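PDB 4CU9: beta-galactosidase from Streptococcus pneumoniae, which probably cleaves terminal beta-linked galactose from glycans, the crystallised fragment being a carbohydrate-binding module of this multi-part enzyme. Local coordinates for residues G65-E70 with P106-P111; L100-G105 with N131-P136; M161-E166 with M179-P184. One frame throughout, in Å; residues are numbered along the deposited sequence.

Interaction 1: residues G65-E70 with P106-P111; sequences GVIFRE and PGFEVP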
loop_
_atom_site.group_PDB
_atom_site.type_symbol
_atom_site.label_atom_id
_atom_site.label_comp_id
_atom_site.label_asym_id
_atom_site.label_seq_id
_atom_site.Cartn_x
_atom_site.Cartn_y
_atom_site.Cartn_z
ATOM N N GLY A 65 -0.980 0.361 2.038
ATOM C CA GLY A 65 -0.104 0.915 3.041
ATOM C C GLY A 65 0.318 0.009 4.178
ATOM O O GLY A 65 0.048 -1.213 4.165
ATOM N N VAL A 66 0.959 0.610 5.165
ATOM C CA VAL A 66 1.387 -0.093 6.378
ATOM C C VAL A 66 0.982 0.674 7.617
ATOM O O VAL A 66 1.180 1.892 7.721
ATOM C CB VAL A 66 2.913 -0.361 6.403
ATOM C CG1 VAL A 66 3.345 -1.079 7.674
ATOM C CG2 VAL A 66 3.395 -1.118 5.152
ATOM N N ILE A 67 0.357 -0.044 8.530
ATOM C CA ILE A 67 0.175 0.371 9.920
ATOM C C ILE A 67 1.357 -0.125 10.778
ATOM O O ILE A 67 1.622 -1.322 10.855
ATOM C CB ILE A 67 -1.098 -0.248 10.506
ATOM C CG1 ILE A 67 -2.319 0.202 9.718
ATOM C CG2 ILE A 67 -1.254 0.150 11.968
ATOM C CD1 ILE A 67 -3.520 -0.715 9.865
ATOM N N PHE A 68 2.015 0.799 11.452
ATOM C CA PHE A 68 3.147 0.507 12.301
ATOM C C PHE A 68 2.685 -0.063 13.640
ATOM O O PHE A 68 1.876 0.543 14.323
ATOM C CB PHE A 68 3.995 1.771 12.509
ATOM C CG PHE A 68 4.422 2.411 11.229
ATOM C CD1 PHE A 68 4.928 1.633 10.199
ATOM C CD2 PHE A 68 4.291 3.778 11.031
ATOM C CE1 PHE A 68 5.292 2.208 8.991
ATOM C CE2 PHE A 68 4.678 4.357 9.837
ATOM C CZ PHE A 68 5.150 3.569 8.817
ATOM N N ARG A 69 3.199 -1.240 13.970
ATOM C CA ARG A 69 2.881 -1.934 15.223
ATOM C C ARG A 69 4.124 -2.584 15.797
ATOM O O ARG A 69 5.038 -2.956 15.076
ATOM C CB ARG A 69 1.852 -3.017 14.987
ATOM C CG ARG A 69 0.558 -2.478 14.403
ATOM C CD ARG A 69 -0.311 -3.573 13.847
ATOM N NE ARG A 69 -1.041 -4.275 14.887
ATOM C CZ ARG A 69 -0.722 -5.471 15.383
ATOM N NH1 ARG A 69 0.360 -6.122 14.985
ATOM N NH2 ARG A 69 -1.491 -6.028 16.312
ATOM N N GLU A 70 4.129 -2.744 17.105
ATOM C CA GLU A 70 5.197 -3.471 17.772
ATOM C C GLU A 70 4.541 -4.172 18.960
ATOM O O GLU A 70 3.743 -3.544 19.678
ATOM C CB GLU A 70 6.274 -2.492 18.230
ATOM C CG GLU A 70 7.531 -3.131 18.809
ATOM C CD GLU A 70 8.507 -3.527 17.739
ATOM O OE1 GLU A 70 8.199 -4.491 17.003
ATOM O OE2 GLU A 70 9.576 -2.893 17.644
ATOM N N PRO A 106 -8.302 10.293 13.168
ATOM C CA PRO A 106 -8.439 9.910 14.577
ATOM C C PRO A 106 -7.731 8.617 14.934
ATOM O O PRO A 106 -7.261 7.871 14.043
ATOM C CB PRO A 106 -9.952 9.800 14.752
ATOM C CG PRO A 106 -10.454 9.414 13.395
ATOM C CD PRO A 106 -9.585 10.198 12.447
ATOM N N GLY A 107 -7.645 8.334 16.234
ATOM C CA GLY A 107 -7.136 7.064 16.688
ATOM C C GLY A 107 -7.971 5.944 16.066
ATOM O O GLY A 107 -9.114 6.141 15.678
ATOM N N PHE A 108 -7.374 4.791 15.879
ATOM C CA PHE A 108 -8.000 3.688 15.123
ATOM C C PHE A 108 -7.448 2.359 15.563
ATOM O O PHE A 108 -6.449 2.292 16.286
ATOM C CB PHE A 108 -7.721 3.861 13.615
ATOM C CG PHE A 108 -6.243 3.781 13.273
ATOM C CD1 PHE A 108 -5.439 4.864 13.445
ATOM C CD2 PHE A 108 -5.686 2.630 12.755
ATOM C CE1 PHE A 108 -4.075 4.787 13.174
ATOM C CE2 PHE A 108 -4.337 2.551 12.468
ATOM C CZ PHE A 108 -3.532 3.639 12.646
ATOM N N GLU A 109 -8.115 1.288 15.144
ATOM C CA GLU A 109 -7.579 -0.055 15.262
ATOM C C GLU A 109 -7.376 -0.617 13.855
ATOM O O GLU A 109 -7.905 -0.084 12.891
ATOM C CB GLU A 109 -8.495 -0.986 16.105
ATOM C CG GLU A 109 -9.905 -1.194 15.564
ATOM C CD GLU A 109 -10.774 -2.015 16.545
ATOM O OE1 GLU A 109 -10.566 -3.241 16.716
ATOM O OE2 GLU A 109 -11.653 -1.430 17.174
ATOM N N VAL A 110 -6.599 -1.690 13.763
ATOM C CA VAL A 110 -6.420 -2.420 12.496
ATOM C C VAL A 110 -7.801 -2.824 12.000
ATOM O O VAL A 110 -8.598 -3.395 12.760
ATOM C CB VAL A 110 -5.563 -3.684 12.677
ATOM C CG1 VAL A 110 -5.561 -4.484 11.390
ATOM C CG2 VAL A 110 -4.140 -3.287 13.066
ATOM N N PRO A 111 -8.115 -2.526 10.729
ATOM C CA PRO A 111 -9.381 -2.971 10.221
ATOM C C PRO A 111 -9.529 -4.511 10.314
ATOM O O PRO A 111 -8.544 -5.270 10.179
ATOM C CB PRO A 111 -9.343 -2.564 8.757
ATOM C CG PRO A 111 -8.375 -1.405 8.672
ATOM C CD PRO A 111 -7.351 -1.710 9.745
#
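On the flank of the beta-sandwich of this galactose-binding-like module, the loop that follows strand 97-103 lays Phe-108, Val-110 and Pro-111 against Ile-67 and Arg-69 of strand 61-70. Ile-67 points into the loop, where its CG2 and CG1 meet Phe-108 and its CD1 meets Pro-111 and Val-110. CG2 lies at the edge of the Phe-108 ring, close to the ring plane and 3.9 Å from CE2, and CG1 approaches the same ring carbon. The two side chains slide past each other in opposite directions; the first torsion of Phe-108 (chi1 63°) sets its CG between the backbone N and the carbonyl carbon. At its other end Ile-67 meets Pro-111 tip to tip, with CD1 4.0 Å from the proline CD, while the same methyl stays 4.2 Å from CG2 of Val-110.

The loop has no regular secondary structure, and it is apolar side chains that join it here to the sheet strand; Val-110 takes part through CG2. That methyl also touches the arm of Arg-69, which crosses it at about a right angle: NE is 3.7 Å and CD 3.9 Å from Val-110 CG2. The arginine chain bends at its third torsion (chi3 79°), which places NE beside this methyl. Its guanidinium finds polar partners near the N terminus, where NH1 hydrogen-bonds to the carbonyl oxygens of Ser-16 and Glu-14. Phe-108 packs further on Phe-126 and, edge-to-face, on Tyr-103, while the loop backbone is tied at Glu-109 O by a hydrogen bond from His-124 NE2.

Interaction 2: residues L100-G105 with N131-P136; sequences LERYVG and NWEAVP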
loop_
_atom_site.group_PDB
_atom_site.type_symbol
_atom_site.label_atom_id
_atom_site.label_comp_id
_atom_site.label_asym_id
_atom_site.label_seq_id
_atom_site.Cartn_x
_atom_site.Cartn_y
_atom_site.Cartn_z
ATOM N N LEU A 100 2.206 9.748 -2.103
ATOM C CA LEU A 100 2.537 9.304 -0.739
ATOM C C LEU A 100 1.692 10.075 0.258
ATOM O O LEU A 100 1.652 11.296 0.239
ATOM C CB LEU A 100 4.022 9.527 -0.421
ATOM C CG LEU A 100 4.540 9.138 0.972
ATOM C CD1 LEU A 100 4.386 7.643 1.221
ATOM C CD2 LEU A 100 6.004 9.523 1.108
ATOM N N GLU A 101 1.110 9.375 1.215
ATOM C CA GLU A 101 0.335 10.001 2.253
ATOM C C GLU A 101 0.597 9.451 3.633
ATOM O O GLU A 101 0.861 8.256 3.839
ATOM C CB GLU A 101 -1.168 9.880 1.961
ATOM C CG GLU A 101 -1.583 10.550 0.671
ATOM C CD GLU A 101 -3.047 10.368 0.311
ATOM O OE1 GLU A 101 -3.600 9.275 0.571
ATOM O OE2 GLU A 101 -3.631 11.342 -0.238
ATOM N N ARG A 102 0.488 10.349 4.607
ATOM C CA ARG A 102 0.612 9.980 6.010
ATOM C C ARG A 102 -0.743 10.101 6.690
ATOM O O ARG A 102 -1.525 10.985 6.376
ATOM C CB ARG A 102 1.656 10.858 6.716
ATOM C CG ARG A 102 1.317 12.333 6.766
ATOM C CD ARG A 102 2.471 13.130 7.373
ATOM N NE ARG A 102 2.264 14.579 7.326
ATOM C CZ ARG A 102 1.702 15.300 8.289
ATOM N NH1 ARG A 102 1.262 14.732 9.392
ATOM N NH2 ARG A 102 1.595 16.613 8.147
ATOM N N TYR A 103 -1.022 9.205 7.633
ATOM C CA TYR A 103 -2.298 9.211 8.309
ATOM C C TYR A 103 -2.354 10.386 9.292
ATOM O O TYR A 103 -1.441 10.573 10.068
ATOM C CB TYR A 103 -2.546 7.881 9.006
ATOM C CG TYR A 103 -3.886 7.804 9.669
ATOM C CD1 TYR A 103 -5.048 7.722 8.900
ATOM C CD2 TYR A 103 -4.006 7.833 11.067
ATOM C CE1 TYR A 103 -6.284 7.670 9.515
ATOM C CE2 TYR A 103 -5.250 7.799 11.678
ATOM C CZ TYR A 103 -6.376 7.705 10.891
ATOM O OH TYR A 103 -7.632 7.639 11.468
ATOM N N VAL A 104 -3.428 11.160 9.233
ATOM C CA VAL A 104 -3.623 12.296 10.137
ATOM C C VAL A 104 -5.024 12.257 10.755
ATOM O O VAL A 104 -5.487 13.266 11.301
ATOM C CB VAL A 104 -3.453 13.638 9.405
ATOM C CG1 VAL A 104 -2.014 13.869 8.926
ATOM C CG2 VAL A 104 -4.425 13.744 8.226
ATOM N N GLY A 105 -5.690 11.093 10.705
ATOM C CA GLY A 105 -7.040 11.004 11.225
ATOM C C GLY A 105 -7.104 10.653 12.701
ATOM O O GLY A 105 -6.098 10.696 13.435
ATOM N N ASN A 131 -8.509 12.129 6.105
ATOM C CA ASN A 131 -7.620 11.585 7.147
ATOM C C ASN A 131 -6.227 11.224 6.637
ATOM O O ASN A 131 -5.440 10.590 7.364
ATOM C CB ASN A 131 -8.277 10.368 7.775
ATOM C CG ASN A 131 -9.471 10.732 8.649
ATOM O OD1 ASN A 131 -9.564 11.854 9.123
ATOM N ND2 ASN A 131 -10.398 9.776 8.853
ATOM N N TRP A 132 -5.901 11.682 5.426
ATOM C CA TRP A 132 -4.624 11.363 4.793
ATOM C C TRP A 132 -4.064 12.687 4.238
ATOM O O TRP A 132 -4.784 13.431 3.554
ATOM C CB TRP A 132 -4.799 10.344 3.684
ATOM C CG TRP A 132 -5.278 8.996 4.198
ATOM C CD1 TRP A 132 -6.543 8.549 4.209
ATOM C CD2 TRP A 132 -4.484 7.965 4.765
ATOM N NE1 TRP A 132 -6.620 7.275 4.739
ATOM C CE2 TRP A 132 -5.361 6.901 5.121
ATOM C CE3 TRP A 132 -3.119 7.822 5.021
ATOM C CZ2 TRP A 132 -4.899 5.739 5.680
ATOM C CZ3 TRP A 132 -2.677 6.679 5.588
ATOM C CH2 TRP A 132 -3.544 5.650 5.918
ATOM N N GLU A 133 -2.795 12.921 4.518
ATOM C CA GLU A 133 -2.075 14.126 4.056
ATOM C C GLU A 133 -0.934 13.732 3.112
ATOM O O GLU A 133 -0.077 12.903 3.461
ATOM C CB GLU A 133 -1.554 14.884 5.283
ATOM C CG GLU A 133 -0.688 16.106 4.992
ATOM C CD GLU A 133 -1.459 17.354 4.676
ATOM O OE1 GLU A 133 -2.679 17.269 4.368
ATOM O OE2 GLU A 133 -0.832 18.445 4.736
ATOM N N ALA A 134 -0.908 14.375 1.939
ATOM C CA ALA A 134 0.124 14.151 0.938
ATOM C C ALA A 134 1.519 14.530 1.431
ATOM O O ALA A 134 1.710 15.547 2.139
ATOM C CB ALA A 134 -0.183 14.909 -0.359
ATOM N N VAL A 135 2.488 13.720 1.036
ATOM C CA VAL A 135 3.888 13.925 1.421
ATOM C C VAL A 135 4.705 14.038 0.123
ATOM O O VAL A 135 4.734 13.099 -0.671
ATOM C CB VAL A 135 4.374 12.794 2.354
ATOM C CG1 VAL A 135 5.870 12.874 2.624
ATOM C CG2 VAL A 135 3.601 12.803 3.674
ATOM N N PRO A 136 5.346 15.211 -0.130
ATOM C CA PRO A 136 6.159 15.272 -1.345
ATOM C C PRO A 136 7.359 14.335 -1.235
ATOM O O PRO A 136 7.904 14.146 -0.154
ATOM C CB PRO A 136 6.604 16.765 -1.417
ATOM C CG PRO A 136 5.755 17.491 -0.450
ATOM C CD PRO A 136 5.380 16.494 0.612
HETATM O O HOH W 1 3.000 12.430 -2.659
HETATM O O HOH W 2 2.992 16.070 4.911
#
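Tyr-103 carries CG anti to its backbone N (chi1 -177°) and Trp-132 carries CG anti to its carbonyl carbon (chi1 -65°), and with these torsions the two aromatic side chains meet on one face of the sheet. They form an edge-to-face pair, the edge of the tyrosine toward the face of the indole six-membered ring, with centroids 5.2 Å apart and planes at 68°. Tyr-103 CB sits over that same face as a CH-pi contact and comes within 3.6 Å of Trp-132 CZ3. Glu-101, two residues before Tyr-103 and on the same face of the sheet, crosses Trp-132 at about a right angle: its carboxylate lies almost parallel to the indole plane, with OE1 3.5 Å from Trp-132 CB, and the two oxygens are held by salt bridges to Arg-162 and Arg-164.

The backbones are neighbouring antiparallel strands of the beta-sandwich. Arg-102 and Glu-133 make a hydrogen-bonded pair, at 2.9 Å from Arg-102 N to Glu-133 O and 3.0 Å from Glu-133 N to Arg-102 O, flanked by the non-hydrogen-bonded pairs Glu-101 with Ala-134 and Tyr-103 with Trp-132. Past the strand end, Val-104 N reaches Asn-131 O at 2.8 Å in a nearly straight bond, although the donor stands well above the carbonyl plane.

On the other face Leu-100 CD2 packs 3.7 Å from Val-135 CG1, and the Val-135 CG2 methyl lies against CG and CD of the extended Arg-102. The Arg-102 chain runs alongside Glu-133, their charges near each other but unbonded, and a water accepts from Arg-102 NE at 2.9 Å and donates to Ala-134 O.

Interaction 3: residues M161-E166 with M179-P184; sequences MRWRME and MTFLAP. With EDO (1,2-ethanediol), chain D.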
loop_
_atom_site.group_PDB
_atom_site.type_symbol
_atom_site.label_atom_id
_atom_site.label_comp_id
_atom_site.label_asym_id
_atom_site.label_seq_id
_atom_site.Cartn_x
_atom_site.Cartn_y
_atom_site.Cartn_z
ATOM N N MET A 161 1.252 4.831 6.994
ATOM C CA MET A 161 1.621 5.505 5.736
ATOM C C MET A 161 0.967 4.708 4.630
ATOM O O MET A 161 0.698 3.525 4.807
ATOM C CB MET A 161 3.136 5.509 5.536
ATOM C CG MET A 161 3.872 6.294 6.606
ATOM S SD MET A 161 3.748 8.086 6.538
ATOM C CE MET A 161 4.455 8.453 4.956
ATOM N N ARG A 162 0.645 5.372 3.530
ATOM C CA ARG A 162 0.140 4.691 2.363
ATOM C C ARG A 162 0.585 5.361 1.074
ATOM O O ARG A 162 1.022 6.523 1.040
ATOM C CB ARG A 162 -1.401 4.572 2.393
ATOM C CG ARG A 162 -2.140 5.832 2.024
ATOM C CD ARG A 162 -3.620 5.665 2.128
ATOM N NE ARG A 162 -4.296 6.804 1.560
ATOM C CZ ARG A 162 -5.602 6.885 1.370
ATOM N NH1 ARG A 162 -6.398 5.866 1.729
ATOM N NH2 ARG A 162 -6.109 7.992 0.843
ATOM N N TRP A 163 0.404 4.604 0.002
ATOM C CA TRP A 163 0.532 5.120 -1.344
ATOM C C TRP A 163 -0.854 5.062 -1.960
ATOM O O TRP A 163 -1.511 3.966 -2.004
ATOM C CB TRP A 163 1.518 4.290 -2.173
ATOM C CG TRP A 163 2.923 4.426 -1.749
ATOM C CD1 TRP A 163 3.576 3.656 -0.876
ATOM C CD2 TRP A 163 3.825 5.461 -2.131
ATOM N NE1 TRP A 163 4.856 4.104 -0.706
ATOM C CE2 TRP A 163 5.033 5.228 -1.463
ATOM C CE3 TRP A 163 3.729 6.557 -2.974
ATOM C CZ2 TRP A 163 6.159 6.028 -1.653
ATOM C CZ3 TRP A 163 4.874 7.370 -3.155
ATOM C CH2 TRP A 163 6.059 7.073 -2.495
ATOM N N ARG A 164 -1.336 6.230 -2.374
ATOM C CA ARG A 164 -2.613 6.359 -3.087
ATOM C C ARG A 164 -2.293 6.359 -4.570
ATOM O O ARG A 164 -1.624 7.254 -5.084
ATOM C CB ARG A 164 -3.379 7.599 -2.656
ATOM C CG ARG A 164 -4.715 7.811 -3.405
ATOM C CD ARG A 164 -5.571 8.824 -2.674
ATOM N NE ARG A 164 -4.948 10.139 -2.585
ATOM C CZ ARG A 164 -4.839 11.003 -3.588
ATOM N NH1 ARG A 164 -5.335 10.747 -4.800
ATOM N NH2 ARG A 164 -4.251 12.163 -3.380
ATOM N N MET A 165 -2.703 5.298 -5.248
ATOM C CA MET A 165 -2.229 5.014 -6.602
ATOM C C MET A 165 -3.387 4.946 -7.611
ATOM O O MET A 165 -4.554 4.786 -7.251
ATOM C CB MET A 165 -1.483 3.694 -6.594
ATOM C CG MET A 165 -0.243 3.666 -5.690
ATOM S SD MET A 165 0.491 1.994 -5.479
ATOM C CE MET A 165 -0.662 1.200 -4.387
ATOM N N GLU A 166 -3.039 5.116 -8.875
ATOM C CA GLU A 166 -3.974 4.912 -9.967
ATOM C C GLU A 166 -3.406 3.890 -10.887
ATOM O O GLU A 166 -2.234 3.982 -11.316
ATOM C CB GLU A 166 -4.229 6.203 -10.719
ATOM C CG GLU A 166 -4.980 7.229 -9.864
ATOM C CD GLU A 166 -5.388 8.483 -10.639
ATOM O OE1 GLU A 166 -5.295 8.506 -11.884
ATOM O OE2 GLU A 166 -5.818 9.457 -9.982
ATOM N N MET A 179 6.374 -3.320 -0.070
ATOM C CA MET A 179 6.246 -1.904 0.254
ATOM C C MET A 179 6.828 -1.752 1.644
ATOM O O MET A 179 6.396 -2.453 2.556
ATOM C CB MET A 179 4.781 -1.501 0.246
ATOM C CG MET A 179 4.496 -0.130 0.785
ATOM S SD MET A 179 2.759 0.271 0.849
ATOM C CE MET A 179 2.190 0.141 -0.823
ATOM N N THR A 180 7.766 -0.828 1.805
ATOM C CA THR A 180 8.463 -0.615 3.074
ATOM C C THR A 180 8.589 0.881 3.352
ATOM O O THR A 180 8.772 1.703 2.409
ATOM C CB THR A 180 9.886 -1.221 3.009
ATOM O OG1 THR A 180 9.846 -2.507 2.393
ATOM C CG2 THR A 180 10.459 -1.392 4.372
ATOM N N PHE A 181 8.506 1.228 4.636
ATOM C CA PHE A 181 8.784 2.574 5.110
ATOM C C PHE A 181 9.923 2.495 6.105
ATOM O O PHE A 181 9.963 1.557 6.902
ATOM C CB PHE A 181 7.542 3.194 5.733
ATOM C CG PHE A 181 6.405 3.279 4.761
ATOM C CD1 PHE A 181 6.360 4.296 3.819
ATOM C CD2 PHE A 181 5.449 2.271 4.710
ATOM C CE1 PHE A 181 5.327 4.347 2.893
ATOM C CE2 PHE A 181 4.422 2.312 3.775
ATOM C CZ PHE A 181 4.384 3.340 2.852
ATOM N N LEU A 182 10.826 3.477 6.091
ATOM C CA LEU A 182 12.024 3.378 6.924
ATOM C C LEU A 182 12.388 4.696 7.590
ATOM O O LEU A 182 12.031 5.741 7.101
ATOM C CB LEU A 182 13.201 2.903 6.091
ATOM C CG LEU A 182 13.102 1.518 5.434
ATOM C CD1 LEU A 182 14.345 1.267 4.607
ATOM C CD2 LEU A 182 12.919 0.386 6.443
ATOM N N ALA A 183 13.147 4.591 8.681
ATOM C CA ALA A 183 13.587 5.704 9.514
ATOM C C ALA A 183 14.513 6.598 8.727
ATOM O O ALA A 183 15.102 6.154 7.758
ATOM C CB ALA A 183 14.313 5.198 10.775
ATOM N N PRO A 184 14.640 7.866 9.140
ATOM C CA PRO A 184 15.627 8.735 8.498
ATOM C C PRO A 184 17.055 8.208 8.541
ATOM O O PRO A 184 17.416 7.441 9.449
ATOM C CB PRO A 184 15.554 10.043 9.319
ATOM C CG PRO A 184 14.268 9.973 10.076
ATOM C CD PRO A 184 13.917 8.529 10.231
HETATM C C1 EDO D . -9.966 5.862 0.485
HETATM O O1 EDO D . -8.869 4.928 0.402
HETATM C C2 EDO D . -9.673 7.158 1.251
HETATM O O2 EDO D . -8.906 8.043 0.438
HETATM O O HOH W 3 6.864 2.268 0.437
#
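The hydrophobic core of the beta-sandwich is where Met-161 and Trp-163 of strand 160-166 meet Met-179 and Phe-181 of strand 173-182. The strand segments pass 8.8 Å apart, too far for backbone pairing, and side chains bridge the gap. Met-161 CB stands over the centre of the Phe-181 ring as a CH-pi contact, 3.6 Å from the centroid, whereas the bend at chi2 (-73°) turns SD away from the phenyl. On the opposite ring face lies a water that accepts from Trp-163 NE1 at 3.0 Å and donates to Thr-180 O, satisfying the buried indole N-H.

Trp-163 and Phe-181 have nearly parallel planes but are slid so far apart that the rings barely overlap; NE1 of the tryptophan and CE1 of the phenylalanine approach to 3.6 Å. Met-179 comes in at the indole edge, a Met-aromatic contact with SD 5.0 Å from the centroid of the Trp-163 five-membered ring. The bend at its chi3 (-59°) brings CE to 3.8 Å from Trp-163 CD1.

Arg-162, between the two core residues, points the other way. Its guanidinium grips a 1,2-ethanediol, probably from the crystallisation liquor, with two hydrogen bonds: 3.0 Å from NH1 to O1 and a straighter one of 2.8 Å from NH2 to O2. Tyr-117 OH also bonds the diol, and Trp-132 makes a cation-pi contact with the arginine. Strand 160-166 runs between strands 61-70 and 97-103, while strand 173-182 pairs with strand 73-86, whose Ala-82 packs on Phe-181.

In the fold
Following the chain from the N terminus, the first segment to take part is 65-70, on strand 61-70, and interaction 1 joins it to residues 106-111, closing a loop of 35 residues. That loop contains residues 100-105, the first half of interaction 2, whose partner 131-136 lies beyond 106-111; the two contacts therefore cross, and they touch where Pro-106 meets Asn-131. Interaction 2 spans 25 residues and pairs strands 97-103 and 132-139. Interaction 3 follows in series, closing a 12-residue connection near the C terminus. Its strand 160-166 links strands 61-70 and 97-103 of interactions 1 and 2, with Val-66 N probably hydrogen-bonded to Met-161 O, while interaction 3 ties it across the core to strand 173-182.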